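Local atomic coordinates of deacetylase EF_0837 (Enterococcus faecalis, PDB entry 2ICS), a protein that hydrolyses the acetyl ester of (R)-mandelate in vitro, though with very low efficiency, as a binuclear zinc enzyme of the amidohydrolase type. Residues A[332-337]-A[355-360]; A[11-16]-A[49-54]. One frame throughout, in Å; residues are numbered along the deposited sequence.

Contact 1: residues A[332-337]-A[355-360]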
# COMPACT_ATOMS: atom_id res chain seq x y z
N THR A 332 -5.78 1.74 -14.24
CA THR A 332 -4.61 0.99 -14.62
C THR A 332 -5.09 0.01 -15.67
O THR A 332 -6.10 -0.68 -15.48
CB THR A 332 -4.00 0.23 -13.42
OG1 THR A 332 -3.65 1.17 -12.39
CG2 THR A 332 -2.76 -0.54 -13.84
N ILE A 333 -4.39 -0.01 -16.80
CA ILE A 333 -4.73 -0.87 -17.92
C ILE A 333 -3.56 -1.85 -18.03
O ILE A 333 -2.40 -1.44 -18.10
CB ILE A 333 -4.89 -0.02 -19.20
CG1 ILE A 333 -5.95 1.06 -18.93
CG2 ILE A 333 -5.31 -0.89 -20.37
CD1 ILE A 333 -6.23 1.97 -20.11
N PHE A 334 -3.88 -3.14 -18.03
CA PHE A 334 -2.85 -4.16 -18.03
C PHE A 334 -3.21 -5.46 -18.71
O PHE A 334 -4.34 -5.66 -19.17
CB PHE A 334 -2.50 -4.46 -16.57
CG PHE A 334 -3.70 -4.89 -15.76
CD1 PHE A 334 -4.03 -6.24 -15.65
CD2 PHE A 334 -4.53 -3.95 -15.16
CE1 PHE A 334 -5.18 -6.64 -14.95
CE2 PHE A 334 -5.68 -4.33 -14.46
CZ PHE A 334 -6.00 -5.68 -14.36
N THR A 335 -2.24 -6.37 -18.74
CA THR A 335 -2.41 -7.69 -19.31
C THR A 335 -1.95 -8.70 -18.28
O THR A 335 -1.18 -8.37 -17.37
CB THR A 335 -1.53 -7.91 -20.57
OG1 THR A 335 -0.15 -7.77 -20.21
CG2 THR A 335 -1.87 -6.91 -21.67
N ILE A 336 -2.43 -9.93 -18.41
CA ILE A 336 -2.06 -11.03 -17.53
C ILE A 336 -1.69 -12.15 -18.49
O ILE A 336 -2.49 -12.55 -19.33
CB ILE A 336 -3.25 -11.46 -16.64
CG1 ILE A 336 -3.63 -10.33 -15.70
CG2 ILE A 336 -2.87 -12.70 -15.84
CD1 ILE A 336 -4.81 -10.64 -14.80
N GLN A 337 -0.46 -12.65 -18.37
CA GLN A 337 -0.01 -13.70 -19.28
C GLN A 337 0.68 -14.88 -18.62
O GLN A 337 1.35 -14.75 -17.59
CB GLN A 337 0.90 -13.08 -20.34
CG GLN A 337 0.16 -12.13 -21.27
CD GLN A 337 1.08 -11.34 -22.17
OE1 GLN A 337 0.62 -10.61 -23.05
NE2 GLN A 337 2.39 -11.46 -21.95
N GLU A 355 2.04 -17.01 -13.81
CA GLU A 355 1.33 -15.89 -14.41
C GLU A 355 1.94 -14.54 -14.03
O GLU A 355 2.30 -14.30 -12.88
CB GLU A 355 -0.15 -15.94 -14.02
CG GLU A 355 -0.75 -17.34 -14.12
CD GLU A 355 -2.24 -17.38 -13.84
OE1 GLU A 355 -2.67 -16.92 -12.76
OE2 GLU A 355 -3.00 -17.88 -14.70
N GLN A 356 2.04 -13.65 -15.02
CA GLN A 356 2.60 -12.32 -14.82
C GLN A 356 1.61 -11.22 -15.18
O GLN A 356 0.93 -11.29 -16.21
CB GLN A 356 3.86 -12.15 -15.69
CG GLN A 356 5.05 -13.00 -15.27
CD GLN A 356 6.21 -12.88 -16.24
OE1 GLN A 356 6.60 -11.78 -16.62
NE2 GLN A 356 6.78 -14.02 -16.64
N ILE A 357 1.52 -10.20 -14.32
CA ILE A 357 0.62 -9.09 -14.58
C ILE A 357 1.48 -7.90 -14.99
O ILE A 357 2.50 -7.62 -14.36
CB ILE A 357 -0.25 -8.76 -13.33
CG1 ILE A 357 -1.23 -7.63 -13.67
CG2 ILE A 357 0.63 -8.41 -12.14
CD1 ILE A 357 -2.35 -7.46 -12.65
N ARG A 358 1.09 -7.21 -16.06
CA ARG A 358 1.86 -6.08 -16.57
C ARG A 358 1.04 -4.87 -17.02
O ARG A 358 0.21 -4.98 -17.91
CB ARG A 358 2.71 -6.53 -17.77
CG ARG A 358 3.57 -7.74 -17.51
CD ARG A 358 4.14 -8.28 -18.81
NE ARG A 358 4.91 -9.50 -18.60
CZ ARG A 358 5.48 -10.20 -19.58
NH1 ARG A 358 5.36 -9.79 -20.84
NH2 ARG A 358 6.16 -11.30 -19.30
N PRO A 359 1.29 -3.70 -16.42
CA PRO A 359 0.54 -2.51 -16.81
C PRO A 359 1.07 -2.01 -18.16
O PRO A 359 2.28 -2.00 -18.38
CB PRO A 359 0.85 -1.53 -15.69
CG PRO A 359 2.25 -1.89 -15.32
CD PRO A 359 2.21 -3.41 -15.31
N ILE A 360 0.18 -1.62 -19.06
CA ILE A 360 0.62 -1.12 -20.36
C ILE A 360 0.23 0.34 -20.52
O ILE A 360 0.82 1.06 -21.32
CB ILE A 360 0.02 -1.95 -21.52
CG1 ILE A 360 -1.50 -1.86 -21.50
CG2 ILE A 360 0.49 -3.40 -21.43
CD1 ILE A 360 -2.16 -2.58 -22.67

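Contact 2: residues A[11-16]-A[49-54]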
# COMPACT_ATOMS: atom_id res chain seq x y z
N ASN A 11 -13.34 -1.17 -25.35
CA ASN A 11 -12.89 -2.55 -25.48
C ASN A 11 -12.18 -3.13 -24.27
O ASN A 11 -11.45 -4.11 -24.38
CB ASN A 11 -12.01 -2.68 -26.73
CG ASN A 11 -12.29 -3.94 -27.50
OD1 ASN A 11 -13.45 -4.29 -27.74
ND2 ASN A 11 -11.24 -4.63 -27.93
N GLY A 12 -12.40 -2.53 -23.11
CA GLY A 12 -11.76 -3.03 -21.91
C GLY A 12 -12.51 -4.19 -21.28
O GLY A 12 -13.64 -4.51 -21.67
N GLN A 13 -11.88 -4.82 -20.30
CA GLN A 13 -12.47 -5.95 -19.60
C GLN A 13 -11.93 -5.95 -18.18
O GLN A 13 -10.76 -5.68 -17.97
CB GLN A 13 -12.06 -7.24 -20.29
CG GLN A 13 -12.60 -8.49 -19.65
CD GLN A 13 -11.92 -9.74 -20.16
OE1 GLN A 13 -12.32 -10.86 -19.83
NE2 GLN A 13 -10.87 -9.56 -20.95
N THR A 14 -12.79 -6.24 -17.20
CA THR A 14 -12.33 -6.27 -15.83
C THR A 14 -11.73 -7.65 -15.57
O THR A 14 -11.86 -8.56 -16.39
CB THR A 14 -13.48 -6.03 -14.82
OG1 THR A 14 -14.36 -7.16 -14.81
CG2 THR A 14 -14.25 -4.77 -15.18
N VAL A 15 -11.06 -7.78 -14.43
CA VAL A 15 -10.42 -9.03 -14.04
C VAL A 15 -11.47 -10.14 -13.83
O VAL A 15 -11.13 -11.32 -13.79
CB VAL A 15 -9.58 -8.81 -12.75
CG1 VAL A 15 -10.48 -8.41 -11.61
CG2 VAL A 15 -8.79 -10.06 -12.41
N ASN A 16 -12.73 -9.76 -13.69
CA ASN A 16 -13.81 -10.73 -13.50
C ASN A 16 -14.37 -11.21 -14.85
O ASN A 16 -15.25 -12.07 -14.87
CB ASN A 16 -14.94 -10.11 -12.67
CG ASN A 16 -14.56 -9.90 -11.22
OD1 ASN A 16 -14.67 -8.80 -10.69
ND2 ASN A 16 -14.10 -10.97 -10.57
N GLY A 49 -8.75 -8.49 -24.96
CA GLY A 49 -8.04 -9.25 -23.95
C GLY A 49 -7.31 -8.38 -22.95
O GLY A 49 -6.62 -8.88 -22.05
N THR A 50 -7.44 -7.07 -23.10
CA THR A 50 -6.78 -6.14 -22.19
C THR A 50 -7.67 -5.89 -20.97
O THR A 50 -8.89 -5.71 -21.10
CB THR A 50 -6.49 -4.78 -22.87
OG1 THR A 50 -5.66 -4.99 -24.02
CG2 THR A 50 -5.78 -3.84 -21.91
N TYR A 51 -7.07 -5.90 -19.79
CA TYR A 51 -7.82 -5.68 -18.56
C TYR A 51 -7.74 -4.23 -18.12
O TYR A 51 -6.81 -3.50 -18.48
CB TYR A 51 -7.28 -6.58 -17.44
CG TYR A 51 -7.42 -8.05 -17.71
CD1 TYR A 51 -8.65 -8.69 -17.57
CD2 TYR A 51 -6.32 -8.82 -18.10
CE1 TYR A 51 -8.79 -10.06 -17.81
CE2 TYR A 51 -6.45 -10.19 -18.34
CZ TYR A 51 -7.69 -10.80 -18.20
OH TYR A 51 -7.82 -12.14 -18.46
N VAL A 52 -8.73 -3.82 -17.32
CA VAL A 52 -8.81 -2.47 -16.79
C VAL A 52 -9.35 -2.54 -15.37
O VAL A 52 -10.25 -3.34 -15.08
CB VAL A 52 -9.78 -1.58 -17.60
CG1 VAL A 52 -9.65 -0.13 -17.16
CG2 VAL A 52 -9.51 -1.71 -19.09
N SER A 53 -8.80 -1.73 -14.48
CA SER A 53 -9.26 -1.70 -13.10
C SER A 53 -9.09 -0.29 -12.59
O SER A 53 -8.65 0.60 -13.31
CB SER A 53 -8.43 -2.65 -12.23
OG SER A 53 -7.13 -2.12 -12.00
N ALA A 54 -9.46 -0.08 -11.33
CA ALA A 54 -9.29 1.22 -10.72
C ALA A 54 -7.78 1.39 -10.64
O ALA A 54 -7.06 0.39 -10.61
CB ALA A 54 -9.90 1.22 -9.33
O HOH W 1 -10.60 -6.67 -23.42
O HOH W 2 -10.43 -13.17 -18.67
O HOH W 3 -10.15 -5.44 -13.14

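Contact 1: residues A[332-337]-A[355-360]
F334 and I357 make the close apolar contact between the two strands, F334 CD1 lying 3.6 Å from I357 CD1, with the two side chains crossing obliquely. I357 CG1 stands anti to the backbone N (chi1 -177°), beside its own carbonyl carbon, and from there also meets I336 CG1 at 4.1 Å. This face, which P359 shares, is the tightly packed one: helix 286-296 touches I357 through A287 and M290, W300 lies against I336 and I357, and W56 meets the F334 ring with the planes at about 45°. On the same side E355 OE1 forms a salt bridge with R294 and accepts from W300 NE1. Segments 332-337 and 355-360 belong to the two arms, strands 331-344 and 350-364, of an antiparallel β-hairpin within the larger mixed sheet that also contains strand 51-61. T335 with R358 and Q337 with Q356 are hydrogen-bonded pairs, alternating with the non-hydrogen-bonded pairs F334 with P359 and I336 with I357. Beyond them I360 N donates to I333 O at 2.8 Å, while the CA atoms of the F334-P359 pair come within 4.0 Å. The proline has no N-H to give, but it occupies a non-hydrogen-bonded position and the pairing runs on past it. The opposite face, with T335, Q337, Q356 and R358, is polar and looser. There the extended arginine turns NH2 to Q356 OE1, a 2.8 Å bond within one strand; OE1 lies close to the guanidinium plane, whereas NH2 stands well above the plane of the amide. Q337 crosses R358 at about a right angle and brings NE2 over one face of the guanidinium, 3.6 Å from NH1, the two planes 63° apart. Q356 NE2 in turn donates to E339 O.

Contact 2: residues A[11-16]-A[49-54]
Q13 and Y51 lie side by side and point the same way, with Q13 NE2 3.8 Å from Y51 CE1 and the amide and ring planes 27° apart. At the ring's edge, near its plane, T14 O approaches Y51 CD1 to 3.4 Å. Q13 O, also at the ring's edge, accepts from V52 N at 2.8 Å in a somewhat bent bond (139° at the hydrogen) and also meets Y51 CA. Q13 CG is anti to the backbone N (chi1 179°) and the chain beyond is extended; water 2 then bridges Q13 OE1 and Y51 OH. Deeper in, V52 CG2 packs on G12 CA at 3.8 Å, the valine methyl lying directly on the glycine backbone. Two further waters complete the join: one accepts from G49 N and donates to N11 O and T50 O, the other accepts from V15 N and donates to V52 O. An ST turn, N16 N to T14 OG1, shapes the chain leaving strand 5-13, while N11 ND2 and T50 OG1 bond to L46 O and E47 O. V15 rests on W300 and P301 of helix 300-305, and on strand 331-344 V52 touches L331 and S53 touches F334.

In the fold
Strand 51-61 joins the two contacts, whose centres are about 10 Å apart: it runs beside strand 331-344, with F334 O 2.8 Å from Y51 N and T332 O 3.1 Å from S53 N, both probable hydrogen bonds. I333 CG2 also packs on T50 CG2. Contact 1 is regular antiparallel pairing inside one sheet, one face packed against helices 286-296 and 300-305 and the other polar. Contact 2 instead links two sheets, where strand 5-13 of the smaller one meets the start of strand 51-61; it is smaller, more open and held largely by backbone oxygens and waters. Both are partly buried and lie away from the zinc and adenine sites.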